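Local coordinates for shikimate 5-dehydrogenase (Mycobacterium fortuitum subsp. fortuitum DSM 46621, PDB 4XIJ), which probably catalyses the NADP-dependent interconversion of 3-dehydroshikimate and shikimate, a step on the route to chorismate, at residues 71-74 / 75-79; 85-89 / 90-94; 114-117 / 118-121; 165-168 / 169-173; 249-252 / 253-256. One frame throughout, in Å; residues are numbered along the deposited sequence. Where two conformers were deposited one is given.

Overall arrangement
Interactions 1, 3 and 5 meet around a bound sulfate at the cleft between the mixed and the parallel sheet, a place consistent with the shikimate pocket of the family. Lys77 NZ of interaction 1 forms a salt bridge of 2.8 Å with Asp114 OD2 of interaction 3, and Ser71 OG lies 2.9 Å from Gln256 OE1 of interaction 5, a probable hydrogen bond. Interactions 3 and 5 lie on two packed helices, their centres about 8 Å apart. Interaction 2 joins through the salt bridge Arg90 NH2 to Asp116 OD2, 2.8 Å. Interaction 4, in the parallel-sheet domain about 25 Å from interaction 5 between centres, touches interaction 2 where Leu93 CD2 packs on Cys173 SG at 3.7 Å.

Interaction 1. Residues 71-74 / 75-79; sequences SVTM and PGKFA. With SO4 (sulfate ion), chain E; SO4 (sulfate ion), chain F.
Lys77 lies across the backbone of Val72 and Thr73, where strand 67-72 turns into helix 77-83 through a cis-proline, in the SVTMPGK sequence of the substrate-binding domain. Its chain runs extended beyond CG, with CE 3.4 Å from Val72 O, and delivers NZ to a sulfate: 2.8 Å to O2 of the chain E ion, with a weaker bond to O4. Thr73 meets the same O2 from its own side, OG1 being 2.9 Å away. That hydroxyl stands anti to the backbone N (chi1 -171°), which places it between two sulfates; O3 of the chain F ion is equally near, and which of them receives the proton is not settled. Met74, bent at chi2 and chi3, runs alongside the lysine with SD 4.0 Å from Lys77 CE. Around this shell, Asp114 forms a salt bridge with Lys77 NZ, while Asn98 ND2 and His25 ND1 are hydrogen-bonded to the sulfates. The turn that brings lysine and threonine together is a type VI beta turn, its cis peptide joining Met74 to Pro75. Val72 CG1 packs 3.5 Å from Gly76 C beneath it, and the closing bond runs from Gly76 N to Thr73 O, 2.9 Å at 159°.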
loop_
_atom_site.group_PDB
_atom_site.type_symbol
_atom_site.label_atom_id
_atom_site.label_comp_id
_atom_site.label_asym_id
_atom_site.label_seq_id
_atom_site.Cartn_x
_atom_site.Cartn_y
_atom_site.Cartn_z
ATOM N N SER A 71 -1.602 -5.523 11.747
ATOM C CA SER A 71 -1.865 -4.778 10.538
ATOM C C SER A 71 -2.926 -3.735 10.860
ATOM O O SER A 71 -3.815 -4.002 11.658
ATOM C CB SER A 71 -2.337 -5.720 9.433
ATOM O OG SER A 71 -1.368 -6.770 9.231
ATOM N N VAL A 72 -2.843 -2.575 10.248
ATOM C CA VAL A 72 -3.822 -1.531 10.556
ATOM C C VAL A 72 -4.362 -1.025 9.243
ATOM O O VAL A 72 -3.600 -0.695 8.326
ATOM C CB VAL A 72 -3.195 -0.369 11.345
ATOM C CG1 VAL A 72 -4.244 0.746 11.584
ATOM C CG2 VAL A 72 -2.622 -0.852 12.703
ATOM N N THR A 73 -5.672 -0.962 9.124
ATOM C CA THR A 73 -6.239 -0.391 7.913
ATOM C C THR A 73 -7.098 0.823 8.286
ATOM O O THR A 73 -7.083 1.274 9.443
ATOM C CB THR A 73 -7.017 -1.489 7.116
ATOM O OG1 THR A 73 -7.377 -0.957 5.838
ATOM C CG2 THR A 73 -8.297 -2.008 7.856
ATOM N N MET A 74 -7.788 1.398 7.306
ATOM C CA MET A 74 -8.642 2.578 7.549
ATOM C C MET A 74 -9.647 2.257 8.667
ATOM O O MET A 74 -10.212 1.146 8.678
ATOM C CB MET A 74 -9.362 2.966 6.259
ATOM C CG MET A 74 -8.427 3.559 5.239
ATOM S SD MET A 74 -7.491 2.355 4.233
ATOM C CE MET A 74 -8.795 1.381 3.501
ATOM N N PRO A 75 -9.896 3.196 9.605
ATOM C CA PRO A 75 -9.450 4.588 9.652
ATOM C C PRO A 75 -8.265 4.798 10.596
ATOM O O PRO A 75 -8.066 5.915 11.039
ATOM C CB PRO A 75 -10.695 5.308 10.190
ATOM C CG PRO A 75 -11.227 4.319 11.215
ATOM C CD PRO A 75 -10.954 2.937 10.611
ATOM N N GLY A 76 -7.527 3.755 10.913
ATOM C CA GLY A 76 -6.584 3.810 12.014
ATOM C C GLY A 76 -5.124 4.101 11.682
ATOM O O GLY A 76 -4.288 4.068 12.592
ATOM N N LYS A 77 -4.779 4.379 10.415
ATOM C CA LYS A 77 -3.352 4.432 10.124
ATOM C C LYS A 77 -2.617 5.647 10.721
ATOM O O LYS A 77 -1.427 5.559 11.045
ATOM C CB LYS A 77 -3.127 4.359 8.609
ATOM C CG LYS A 77 -3.650 3.046 8.016
ATOM C CD LYS A 77 -3.297 2.937 6.501
ATOM C CE LYS A 77 -3.902 1.708 5.884
ATOM N NZ LYS A 77 -3.558 1.600 4.391
ATOM N N PHE A 78 -3.285 6.776 10.875
ATOM C CA PHE A 78 -2.665 7.937 11.505
ATOM C C PHE A 78 -2.495 7.648 12.996
ATOM O O PHE A 78 -1.453 7.919 13.592
ATOM C CB PHE A 78 -3.506 9.198 11.220
ATOM C CG PHE A 78 -3.670 9.464 9.760
ATOM C CD1 PHE A 78 -2.638 10.034 9.051
ATOM C CD2 PHE A 78 -4.816 9.088 9.076
ATOM C CE1 PHE A 78 -2.727 10.232 7.705
ATOM C CE2 PHE A 78 -4.906 9.291 7.713
ATOM C CZ PHE A 78 -3.863 9.858 7.032
ATOM N N ALA A 79 -3.551 7.099 13.580
ATOM C CA ALA A 79 -3.508 6.775 14.999
ATOM C C ALA A 79 -2.400 5.772 15.309
ATOM O O ALA A 79 -1.779 5.844 16.387
ATOM C CB ALA A 79 -4.814 6.220 15.444
HETATM S S SO4 E . -3.941 -1.773 4.142
HETATM O O1 SO4 E . -4.093 -2.477 2.841
HETATM O O2 SO4 E . -5.042 -0.762 4.201
HETATM O O3 SO4 E . -4.068 -2.697 5.307
HETATM O O4 SO4 E . -2.541 -1.329 4.192
HETATM S S SO4 F . -8.859 -3.056 3.127
HETATM O O1 SO4 F . -8.920 -4.398 2.536
HETATM O O2 SO4 F . -9.967 -2.247 2.639
HETATM O O3 SO4 F . -8.770 -3.110 4.582
HETATM O O4 SO4 F . -7.627 -2.439 2.618
#

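Interaction 2. Residues 85-89 / 90-94; sequences DQRTD and RAQLV
Thr88 takes the N-cap position as the chain passes from strand 86-87 into helix 89-94, and its backbone and side chain both receive bonds from the first turn. Gln92 N donates to Thr88 O at 3.1 Å, and Leu93 N reaches Asp89 O at 3.0 Å, so the regular helical pattern is set from the start. The backbone stays extended from Arg87 through Thr88 and takes helical angles from Asp89 on.

Thr88 OG1 serves as the cap, accepting from Ala91 N over 3.2 Å. The hydroxyl can do this because chi1 of 63° sets it between the backbone N and the carbonyl carbon, turned back over the helix start. It is also hydrogen-bonded to Asp111 OD1, so the cap is tied to strand 108-111 next door in the sheet. Arg90 CG packs 3.5 Å from the same OG1, and beyond it the arginine runs straight from CG to NE to form salt bridges with Asp111 and Asp116. The carboxylate of Asp111 therefore serves both the cap and the arginine.

On the surface, Arg87 and Gln92 cross at about a right angle. Their aliphatic parts meet first, CG to CG at 3.5 Å. Farther out, the guanidinium and amide planes stack only 18° apart, a sharp bend at chi2 (-106°) having folded the arginine over the glutamine. Gln92 OE1 sits above one guanidinium face, displaced toward its rim, 3.6 Å from Arg87 NH2.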
loop_
_atom_site.group_PDB
_atom_site.type_symbol
_atom_site.label_atom_id
_atom_site.label_comp_id
_atom_site.label_asym_id
_atom_site.label_seq_id
_atom_site.Cartn_x
_atom_site.Cartn_y
_atom_site.Cartn_z
ATOM N N ASP A 85 5.853 3.793 19.835
ATOM C CA ASP A 85 6.909 4.571 20.465
ATOM C C ASP A 85 8.161 4.604 19.553
ATOM O O ASP A 85 9.036 5.406 19.809
ATOM C CB ASP A 85 7.192 4.060 21.883
ATOM C CG ASP A 85 7.359 2.561 21.930
ATOM O OD1 ASP A 85 6.334 1.859 21.750
ATOM O OD2 ASP A 85 8.508 2.119 22.160
ATOM N N GLN A 86 8.158 3.877 18.439
ATOM C CA GLN A 86 9.223 3.913 17.462
ATOM C C GLN A 86 8.566 3.925 16.084
ATOM O O GLN A 86 7.495 3.330 15.919
ATOM C CB GLN A 86 10.143 2.705 17.655
ATOM C CG GLN A 86 10.724 2.658 19.102
ATOM C CD GLN A 86 11.162 1.251 19.591
ATOM O OE1 GLN A 86 11.903 0.565 18.920
ATOM N NE2 GLN A 86 10.693 0.850 20.774
ATOM N N ARG A 87 9.163 4.600 15.106
ATOM C CA ARG A 87 8.596 4.532 13.779
ATOM C C ARG A 87 9.673 4.580 12.757
ATOM O O ARG A 87 10.706 5.209 12.953
ATOM C CB ARG A 87 7.618 5.638 13.478
ATOM C CG ARG A 87 8.041 6.985 13.861
ATOM C CD ARG A 87 7.237 7.414 15.135
ATOM N NE ARG A 87 7.308 8.866 15.332
ATOM C CZ ARG A 87 8.425 9.533 15.657
ATOM N NH1 ARG A 87 9.574 8.883 15.842
ATOM N NH2 ARG A 87 8.401 10.859 15.793
ATOM N N THR A 88 9.426 3.930 11.641
ATOM C CA THR A 88 10.395 3.988 10.556
ATOM C C THR A 88 10.373 5.361 9.890
ATOM O O THR A 88 9.359 6.080 9.926
ATOM C CB THR A 88 10.121 2.908 9.487
ATOM O OG1 THR A 88 8.843 3.155 8.896
ATOM C CG2 THR A 88 10.150 1.516 10.092
ATOM N N ASP A 89 11.478 5.721 9.283
ATOM C CA ASP A 89 11.536 6.979 8.538
ATOM C C ASP A 89 10.480 7.012 7.420
ATOM O O ASP A 89 9.852 8.045 7.184
ATOM C CB ASP A 89 12.910 7.202 7.908
ATOM C CG ASP A 89 14.003 7.446 8.918
ATOM O OD1 ASP A 89 13.702 7.731 10.096
ATOM O OD2 ASP A 89 15.188 7.380 8.521
ATOM N N ARG A 90 10.259 5.885 6.719
ATOM C CA ARG A 90 9.300 5.949 5.633
ATOM C C ARG A 90 7.851 6.098 6.135
ATOM O O ARG A 90 7.085 6.787 5.498
ATOM C CB ARG A 90 9.435 4.744 4.711
ATOM C CG ARG A 90 9.079 3.400 5.384
ATOM C CD ARG A 90 9.423 2.277 4.387
ATOM N NE ARG A 90 8.960 0.996 4.927
ATOM C CZ ARG A 90 8.803 -0.097 4.185
ATOM N NH1 ARG A 90 9.074 -0.049 2.867
ATOM N NH2 ARG A 90 8.348 -1.215 4.753
ATOM N N ALA A 91 7.513 5.539 7.302
ATOM C CA ALA A 91 6.174 5.761 7.870
ATOM C C ALA A 91 6.019 7.239 8.200
ATOM O O ALA A 91 4.939 7.829 7.959
ATOM C CB ALA A 91 5.960 4.917 9.129
ATOM N N GLN A 92 7.046 7.854 8.798
ATOM C CA GLN A 92 6.941 9.289 9.096
ATOM C C GLN A 92 6.765 10.122 7.830
ATOM O O GLN A 92 6.010 11.126 7.834
ATOM C CB GLN A 92 8.168 9.811 9.838
ATOM C CG GLN A 92 8.421 9.177 11.171
ATOM C CD GLN A 92 9.492 9.916 11.991
ATOM O OE1 GLN A 92 9.340 11.100 12.307
ATOM N NE2 GLN A 92 10.581 9.214 12.324
ATOM N N LEU A 93 7.449 9.726 6.763
ATOM C CA LEU A 93 7.395 10.470 5.504
ATOM C C LEU A 93 6.010 10.319 4.841
ATOM O O LEU A 93 5.430 11.295 4.363
ATOM C CB LEU A 93 8.532 9.985 4.610
ATOM C CG LEU A 93 8.856 10.739 3.342
ATOM C CD1 LEU A 93 9.159 12.247 3.548
ATOM C CD2 LEU A 93 10.020 10.010 2.675
ATOM N N VAL A 94 5.465 9.094 4.809
ATOM C CA VAL A 94 4.096 8.913 4.331
ATOM C C VAL A 94 3.114 9.694 5.219
ATOM O O VAL A 94 2.168 10.321 4.715
ATOM C CB VAL A 94 3.677 7.420 4.300
ATOM C CG1 VAL A 94 2.182 7.320 3.918
ATOM C CG2 VAL A 94 4.562 6.648 3.336
#

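Interaction 3. Residues 114-117 / 118-121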
loop_
_atom_site.group_PDB
_atom_site.type_symbol
_atom_site.label_atom_id
_atom_site.label_comp_id
_atom_site.label_asym_id
_atom_site.label_seq_id
_atom_site.Cartn_x
_atom_site.Cartn_y
_atom_site.Cartn_z
ATOM N N ASP A 114 2.463 -0.203 2.857
ATOM C CA ASP A 114 1.772 0.205 1.622
ATOM C C ASP A 114 2.835 0.700 0.620
ATOM O O ASP A 114 2.661 0.543 -0.604
ATOM C CB ASP A 114 0.696 1.273 1.896
ATOM C CG ASP A 114 -0.420 0.744 2.744
ATOM O OD1 ASP A 114 -0.870 -0.377 2.492
ATOM O OD2 ASP A 114 -0.870 1.430 3.666
ATOM N N VAL A 115 3.932 1.277 1.128
ATOM C CA VAL A 115 5.028 1.666 0.258
ATOM C C VAL A 115 5.588 0.442 -0.511
ATOM O O VAL A 115 5.828 0.500 -1.742
ATOM C CB VAL A 115 6.126 2.369 1.071
ATOM C CG1 VAL A 115 7.342 2.527 0.243
ATOM C CG2 VAL A 115 5.595 3.744 1.557
ATOM N N ASP A 116 5.793 -0.677 0.203
ATOM C CA ASP A 116 6.252 -1.900 -0.440
ATOM C C ASP A 116 5.228 -2.419 -1.440
ATOM O O ASP A 116 5.596 -3.067 -2.436
ATOM C CB ASP A 116 6.458 -3.042 0.569
ATOM C CG ASP A 116 7.488 -2.750 1.616
ATOM O OD1 ASP A 116 8.604 -2.416 1.265
ATOM O OD2 ASP A 116 7.161 -2.833 2.800
ATOM N N GLY A 117 3.935 -2.232 -1.144
ATOM C CA GLY A 117 2.914 -2.617 -2.103
ATOM C C GLY A 117 3.204 -2.044 -3.489
ATOM O O GLY A 117 3.123 -2.754 -4.518
ATOM N N VAL A 118 3.551 -0.761 -3.537
ATOM C CA VAL A 118 3.769 -0.127 -4.823
ATOM C C VAL A 118 5.184 -0.419 -5.332
ATOM O O VAL A 118 5.344 -0.748 -6.521
ATOM C CB VAL A 118 3.536 1.390 -4.697
ATOM C CG1 VAL A 118 3.988 2.161 -5.978
ATOM C CG2 VAL A 118 2.089 1.661 -4.389
ATOM N N THR A 119 6.221 -0.323 -4.490
ATOM C CA THR A 119 7.572 -0.591 -5.043
ATOM C C THR A 119 7.708 -2.043 -5.509
ATOM O O THR A 119 8.342 -2.315 -6.532
ATOM C CB THR A 119 8.732 -0.289 -4.018
ATOM O OG1 THR A 119 8.587 -1.161 -2.882
ATOM C CG2 THR A 119 8.691 1.171 -3.520
ATOM N N GLY A 120 7.085 -2.956 -4.766
ATOM C CA GLY A 120 7.151 -4.375 -5.073
ATOM C C GLY A 120 6.328 -4.683 -6.317
ATOM O O GLY A 120 6.758 -5.480 -7.178
ATOM N N ALA A 121 5.109 -4.133 -6.402
ATOM C CA ALA A 121 4.250 -4.466 -7.556
ATOM C C ALA A 121 4.800 -3.913 -8.861
ATOM O O ALA A 121 4.715 -4.566 -9.906
ATOM C CB ALA A 121 2.819 -3.924 -7.311
HETATM O O HOH W 1 9.728 -0.526 -0.516
#
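Asp116 and Thr119 are joined by a water at one end of the aspartate carboxylate. The water donates to Asp116 OD1 at 2.8 Å and lies 2.7 Å from Thr119 OG1. The other carboxylate oxygen, OD2, is taken by Arg90, so this flat group is held at both ends. The peptide carbonyls are approached quite differently. Thr119 N meets Val115 O almost head on, 2.9 Å away with a C=O...N angle of 161°, whereas Ala121 N stands well above the carbonyl plane of Gly117, 43° out of it. Ala121 CB crowds the same oxygen, only 3.0 Å from Gly117 O. These bonds belong to successive turns of the short helix 114-122, which follows strand 108-111 and packs against helices 138-147 and 246-261 where the chain passes from the mixed sheet to the parallel sheet. Asp114, at its start, has Lys77 as its partner. Val118 N is shared by two weak bonds, to Asp114 O and Val115 O. With its hydroxyl between the backbone N and carbonyl carbon (chi1 62°), Thr119 folds OG1 back over the preceding turn, 3.5 Å from Asp116 CA, while CG2 rests on Val115 O at 3.4 Å.

Interaction 4. Residues 165-168 / 169-173; sequences RLVD and LARRC. With SO4 (sulfate ion), chain G; EDO (1,2-ethanediol), chain B.
In helix 160-172, the connecting helix of a beta-alpha-beta unit, Val167 and Arg171 lie side by side one turn apart, both pointing the same way. Val167 CG1 sits over the centre of the guanidinium face, 3.5 Å from Arg171 CZ. The arginine runs extended from CG to NE (chi2 170°), which carries the flat group past the valine to a sulfate at its edge. Two N-H groups grip that ion side by side: Arg171 NH1 to O3 at 2.8 Å and Arg171 NH2 to O1 at 2.9 Å of the chain G sulfate. NH2 is also hydrogen-bonded to Gly177 O on strand 176-181. The carboxylate of Asp168 lies well out of the guanidinium plane with no N-H pointing at it; a water links Asp168 OD1 to Arg171 NH1. Arg172 behaves differently: bent at chi3 (-51°), it folds back over the helix, with NH1 3.6 Å from Asp168 CB and a water in its plane that links NH1 to Arg165 O. Underneath run the regular bonds, such as Arg171 N to Val167 O at 3.0 Å. Leu166 and Ala170 face inward onto strand 152-157 and helix 138-147, the layered packing of helix on parallel sheet found in Rossmann-type dinucleotide-binding domains.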
loop_
_atom_site.group_PDB
_atom_site.type_symbol
_atom_site.label_atom_id
_atom_site.label_comp_id
_atom_site.label_asym_id
_atom_site.label_seq_id
_atom_site.Cartn_x
_atom_site.Cartn_y
_atom_site.Cartn_z
ATOM N N ARG A 165 -0.771 19.315 -2.181
ATOM C CA ARG A 165 -0.155 18.714 -1.017
ATOM C C ARG A 165 0.646 17.449 -1.366
ATOM O O ARG A 165 1.676 17.171 -0.735
ATOM C CB ARG A 165 -1.228 18.446 0.037
ATOM C CG ARG A 165 -1.772 19.777 0.566
ATOM C CD ARG A 165 -2.720 19.606 1.710
ATOM N NE ARG A 165 -4.010 19.134 1.237
ATOM C CZ ARG A 165 -4.998 19.937 0.869
ATOM N NH1 ARG A 165 -4.838 21.250 0.929
ATOM N NH2 ARG A 165 -6.141 19.421 0.455
ATOM N N LEU A 166 0.246 16.726 -2.402
ATOM C CA LEU A 166 1.028 15.581 -2.877
ATOM C C LEU A 166 2.250 16.005 -3.653
ATOM O O LEU A 166 3.288 15.336 -3.600
ATOM C CB LEU A 166 0.133 14.688 -3.738
ATOM C CG LEU A 166 -0.989 14.000 -2.934
ATOM C CD1 LEU A 166 -2.125 13.500 -3.852
ATOM C CD2 LEU A 166 -0.450 12.876 -2.046
ATOM N N VAL A 167 2.146 17.133 -4.365
ATOM C CA VAL A 167 3.319 17.704 -5.035
ATOM C C VAL A 167 4.353 18.106 -3.986
ATOM O O VAL A 167 5.544 17.830 -4.165
ATOM C CB VAL A 167 2.930 18.911 -5.889
ATOM C CG1 VAL A 167 4.172 19.644 -6.373
ATOM C CG2 VAL A 167 2.031 18.445 -7.065
ATOM N N ASP A 168 3.904 18.739 -2.897
ATOM C CA ASP A 168 4.821 19.113 -1.826
ATOM C C ASP A 168 5.526 17.883 -1.268
ATOM O O ASP A 168 6.719 17.892 -0.992
ATOM C CB ASP A 168 4.092 19.822 -0.668
ATOM C CG ASP A 168 3.550 21.211 -1.039
ATOM O OD1 ASP A 168 4.009 21.777 -2.044
ATOM O OD2 ASP A 168 2.685 21.755 -0.275
ATOM N N LEU A 169 4.761 16.822 -1.039
ATOM C CA LEU A 169 5.327 15.568 -0.553
ATOM C C LEU A 169 6.337 14.992 -1.532
ATOM O O LEU A 169 7.428 14.586 -1.120
ATOM C CB LEU A 169 4.196 14.579 -0.280
ATOM C CG LEU A 169 4.629 13.174 0.155
ATOM C CD1 LEU A 169 5.439 13.192 1.452
ATOM C CD2 LEU A 169 3.394 12.232 0.282
ATOM N N ALA A 170 6.016 14.996 -2.833
ATOM C CA ALA A 170 7.005 14.513 -3.797
ATOM C C ALA A 170 8.323 15.266 -3.677
ATOM O O ALA A 170 9.406 14.677 -3.734
ATOM C CB ALA A 170 6.435 14.626 -5.212
ATOM N N ARG A 171 8.238 16.580 -3.565
ATOM C CA ARG A 171 9.448 17.363 -3.427
ATOM C C ARG A 171 10.182 17.097 -2.117
ATOM O O ARG A 171 11.430 17.038 -2.103
ATOM C CB ARG A 171 9.106 18.833 -3.564
ATOM C CG ARG A 171 8.653 19.172 -4.975
ATOM C CD ARG A 171 8.081 20.577 -5.078
ATOM N NE ARG A 171 7.644 20.878 -6.437
ATOM C CZ ARG A 171 6.799 21.871 -6.761
ATOM N NH1 ARG A 171 6.261 22.659 -5.822
ATOM N NH2 ARG A 171 6.444 22.057 -8.033
ATOM N N ARG A 172 9.440 16.920 -1.016
ATOM C CA ARG A 172 10.098 16.596 0.254
ATOM C C ARG A 172 10.802 15.236 0.186
ATOM O O ARG A 172 11.801 15.029 0.890
ATOM C CB ARG A 172 9.102 16.626 1.426
ATOM C CG ARG A 172 8.513 18.024 1.730
ATOM C CD ARG A 172 7.737 18.069 3.069
ATOM N NE ARG A 172 6.732 16.998 3.208
ATOM C CZ ARG A 172 5.452 17.124 2.882
ATOM N NH1 ARG A 172 4.979 18.266 2.433
ATOM N NH2 ARG A 172 4.631 16.116 3.056
ATOM N N CYS A 173 10.325 14.353 -0.691
ATOM C CA CYS A 173 10.975 13.061 -0.900
ATOM C C CYS A 173 12.194 13.140 -1.816
ATOM O O CYS A 173 12.859 12.124 -2.009
ATOM C CB CYS A 173 10.019 12.033 -1.514
ATOM S SG CYS A 173 8.659 11.540 -0.457
HETATM S S SO4 G . 4.201 24.877 -8.126
HETATM O O1 SO4 G . 4.229 23.709 -9.012
HETATM O O2 SO4 G . 2.944 25.599 -8.331
HETATM O O3 SO4 G . 4.300 24.457 -6.728
HETATM O O4 SO4 G . 5.309 25.771 -8.443
HETATM C C1 EDO B . 13.970 17.772 -0.506
HETATM O O1 EDO B . 14.233 16.423 -0.051
HETATM C C2 EDO B . 14.487 18.008 -1.926
HETATM O O2 EDO B . 15.817 18.582 -1.999
HETATM O O HOH W 2 2.173 17.758 1.742
HETATM O O HOH W 3 6.433 22.581 -2.753
#

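Interaction 5. Residues 249-252 / 253-256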
loop_
_atom_site.group_PDB
_atom_site.type_symbol
_atom_site.label_atom_id
_atom_site.label_comp_id
_atom_site.label_asym_id
_atom_site.label_seq_id
_atom_site.Cartn_x
_atom_site.Cartn_y
_atom_site.Cartn_z
ATOM N N LEU A 249 -1.403 -5.696 -2.580
ATOM C CA LEU A 249 -1.760 -6.414 -1.335
ATOM C C LEU A 249 -0.709 -7.482 -1.008
ATOM O O LEU A 249 -0.290 -7.616 0.163
ATOM C CB LEU A 249 -3.158 -7.070 -1.415
ATOM C CG LEU A 249 -4.359 -6.139 -1.584
ATOM C CD1 LEU A 249 -5.639 -6.966 -1.603
ATOM C CD2 LEU A 249 -4.405 -5.085 -0.486
ATOM N N LEU A 250 -0.252 -8.216 -2.019
ATOM C CA LEU A 250 0.763 -9.243 -1.818
ATOM C C LEU A 250 2.040 -8.664 -1.234
ATOM O O LEU A 250 2.533 -9.142 -0.214
ATOM C CB LEU A 250 1.038 -9.937 -3.143
ATOM C CG LEU A 250 2.059 -11.078 -3.036
ATOM C CD1 LEU A 250 1.477 -12.257 -2.316
ATOM C CD2 LEU A 250 2.466 -11.455 -4.450
ATOM N N ASN A 251 2.562 -7.604 -1.875
ATOM C CA ASN A 251 3.812 -7.036 -1.434
ATOM C C ASN A 251 3.712 -6.291 -0.079
ATOM O O ASN A 251 4.657 -6.354 0.705
ATOM C CB ASN A 251 4.377 -6.146 -2.531
ATOM C CG ASN A 251 5.068 -6.957 -3.617
ATOM O OD1 ASN A 251 6.248 -7.335 -3.476
ATOM N ND2 ASN A 251 4.340 -7.278 -4.688
ATOM N N GLN A 252 2.564 -5.705 0.226
ATOM C CA GLN A 252 2.305 -5.161 1.563
ATOM C C GLN A 252 2.465 -6.233 2.637
ATOM O O GLN A 252 2.987 -5.994 3.730
ATOM C CB GLN A 252 0.865 -4.579 1.678
ATOM C CG GLN A 252 0.611 -3.301 0.926
ATOM C CD GLN A 252 -0.877 -3.034 0.753
ATOM O OE1 GLN A 252 -1.709 -3.581 1.508
ATOM N NE2 GLN A 252 -1.218 -2.174 -0.202
ATOM N N ALA A 253 1.950 -7.420 2.321
ATOM C CA ALA A 253 1.893 -8.501 3.280
ATOM C C ALA A 253 3.260 -9.160 3.439
ATOM O O ALA A 253 3.577 -9.625 4.542
ATOM C CB ALA A 253 0.833 -9.542 2.837
ATOM N N PHE A 254 4.037 -9.258 2.345
ATOM C CA PHE A 254 5.373 -9.895 2.437
ATOM C C PHE A 254 6.139 -9.236 3.577
ATOM O O PHE A 254 6.750 -9.894 4.450
ATOM C CB PHE A 254 6.201 -9.687 1.175
ATOM C CG PHE A 254 5.813 -10.494 -0.018
ATOM C CD1 PHE A 254 5.077 -11.670 0.072
ATOM C CD2 PHE A 254 6.255 -10.077 -1.274
ATOM C CE1 PHE A 254 4.822 -12.433 -1.064
ATOM C CE2 PHE A 254 5.988 -10.815 -2.412
ATOM C CZ PHE A 254 5.260 -12.001 -2.318
ATOM N N ALA A 255 6.108 -7.905 3.571
ATOM C CA ALA A 255 6.938 -7.166 4.507
ATOM C C ALA A 255 6.460 -7.314 5.980
ATOM O O ALA A 255 7.251 -7.469 6.906
ATOM C CB ALA A 255 6.968 -5.689 4.065
ATOM N N GLN A 256 5.153 -7.359 6.172
ATOM C CA GLN A 256 4.603 -7.613 7.498
ATOM C C GLN A 256 4.960 -9.002 7.997
ATOM O O GLN A 256 5.355 -9.175 9.161
ATOM C CB GLN A 256 3.092 -7.462 7.485
ATOM C CG GLN A 256 2.658 -6.036 7.145
ATOM C CD GLN A 256 1.175 -5.864 7.165
ATOM O OE1 GLN A 256 0.444 -6.837 6.941
ATOM N NE2 GLN A 256 0.711 -4.641 7.396
#
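Leu250 and Phe254, one turn apart on helix 246-261, share both a backbone bond and an apolar contact. Phe254 N donates to Leu250 O at 3.0 Å, in the carbonyl plane. The same oxygen takes a weak second bond from Ala253 N, whose stronger partner is Leu249 O at 3.1 Å, and it also lies above one face of the Phe254 ring, toward the rim. The Leu250 side chain lies over the ring near its outer end, CG 3.4 Å from Phe254 CZ, on the same side as Leu250 O, its branch having been set anti to the backbone N (chi1 -178°).

Asn251 splits its amide between two neighbours. ND2 is bonded to Gln247 O, a turn earlier, and OD1 comes 3.5 Å from Phe254 CD2, with the amide and ring planes 77° apart. That oxygen thus rests against carbon.

Farther along, the residues stay helical but the backbone spacing lengthens: Asn251 O and Ala255 N are 3.6 Å apart, too far for a good hydrogen bond. Gln252 O accepts from outside instead, from Thr113 OG1, while Gln256 CG packs against it at 3.4 Å. Gln256 itself is well supplied. Its OE1 is hydrogen-bonded to Ser71 OG and His32 NE2, and its NE2 to Thr99 OG1, so a buried amide is satisfied at both ends by the substrate-binding domain. This set of partners pins the helix to strands 67-72 and 99-102, and is consistent with the modelled amide orientation, its oxygen toward Ser71 and His32 and its nitrogen toward Thr99.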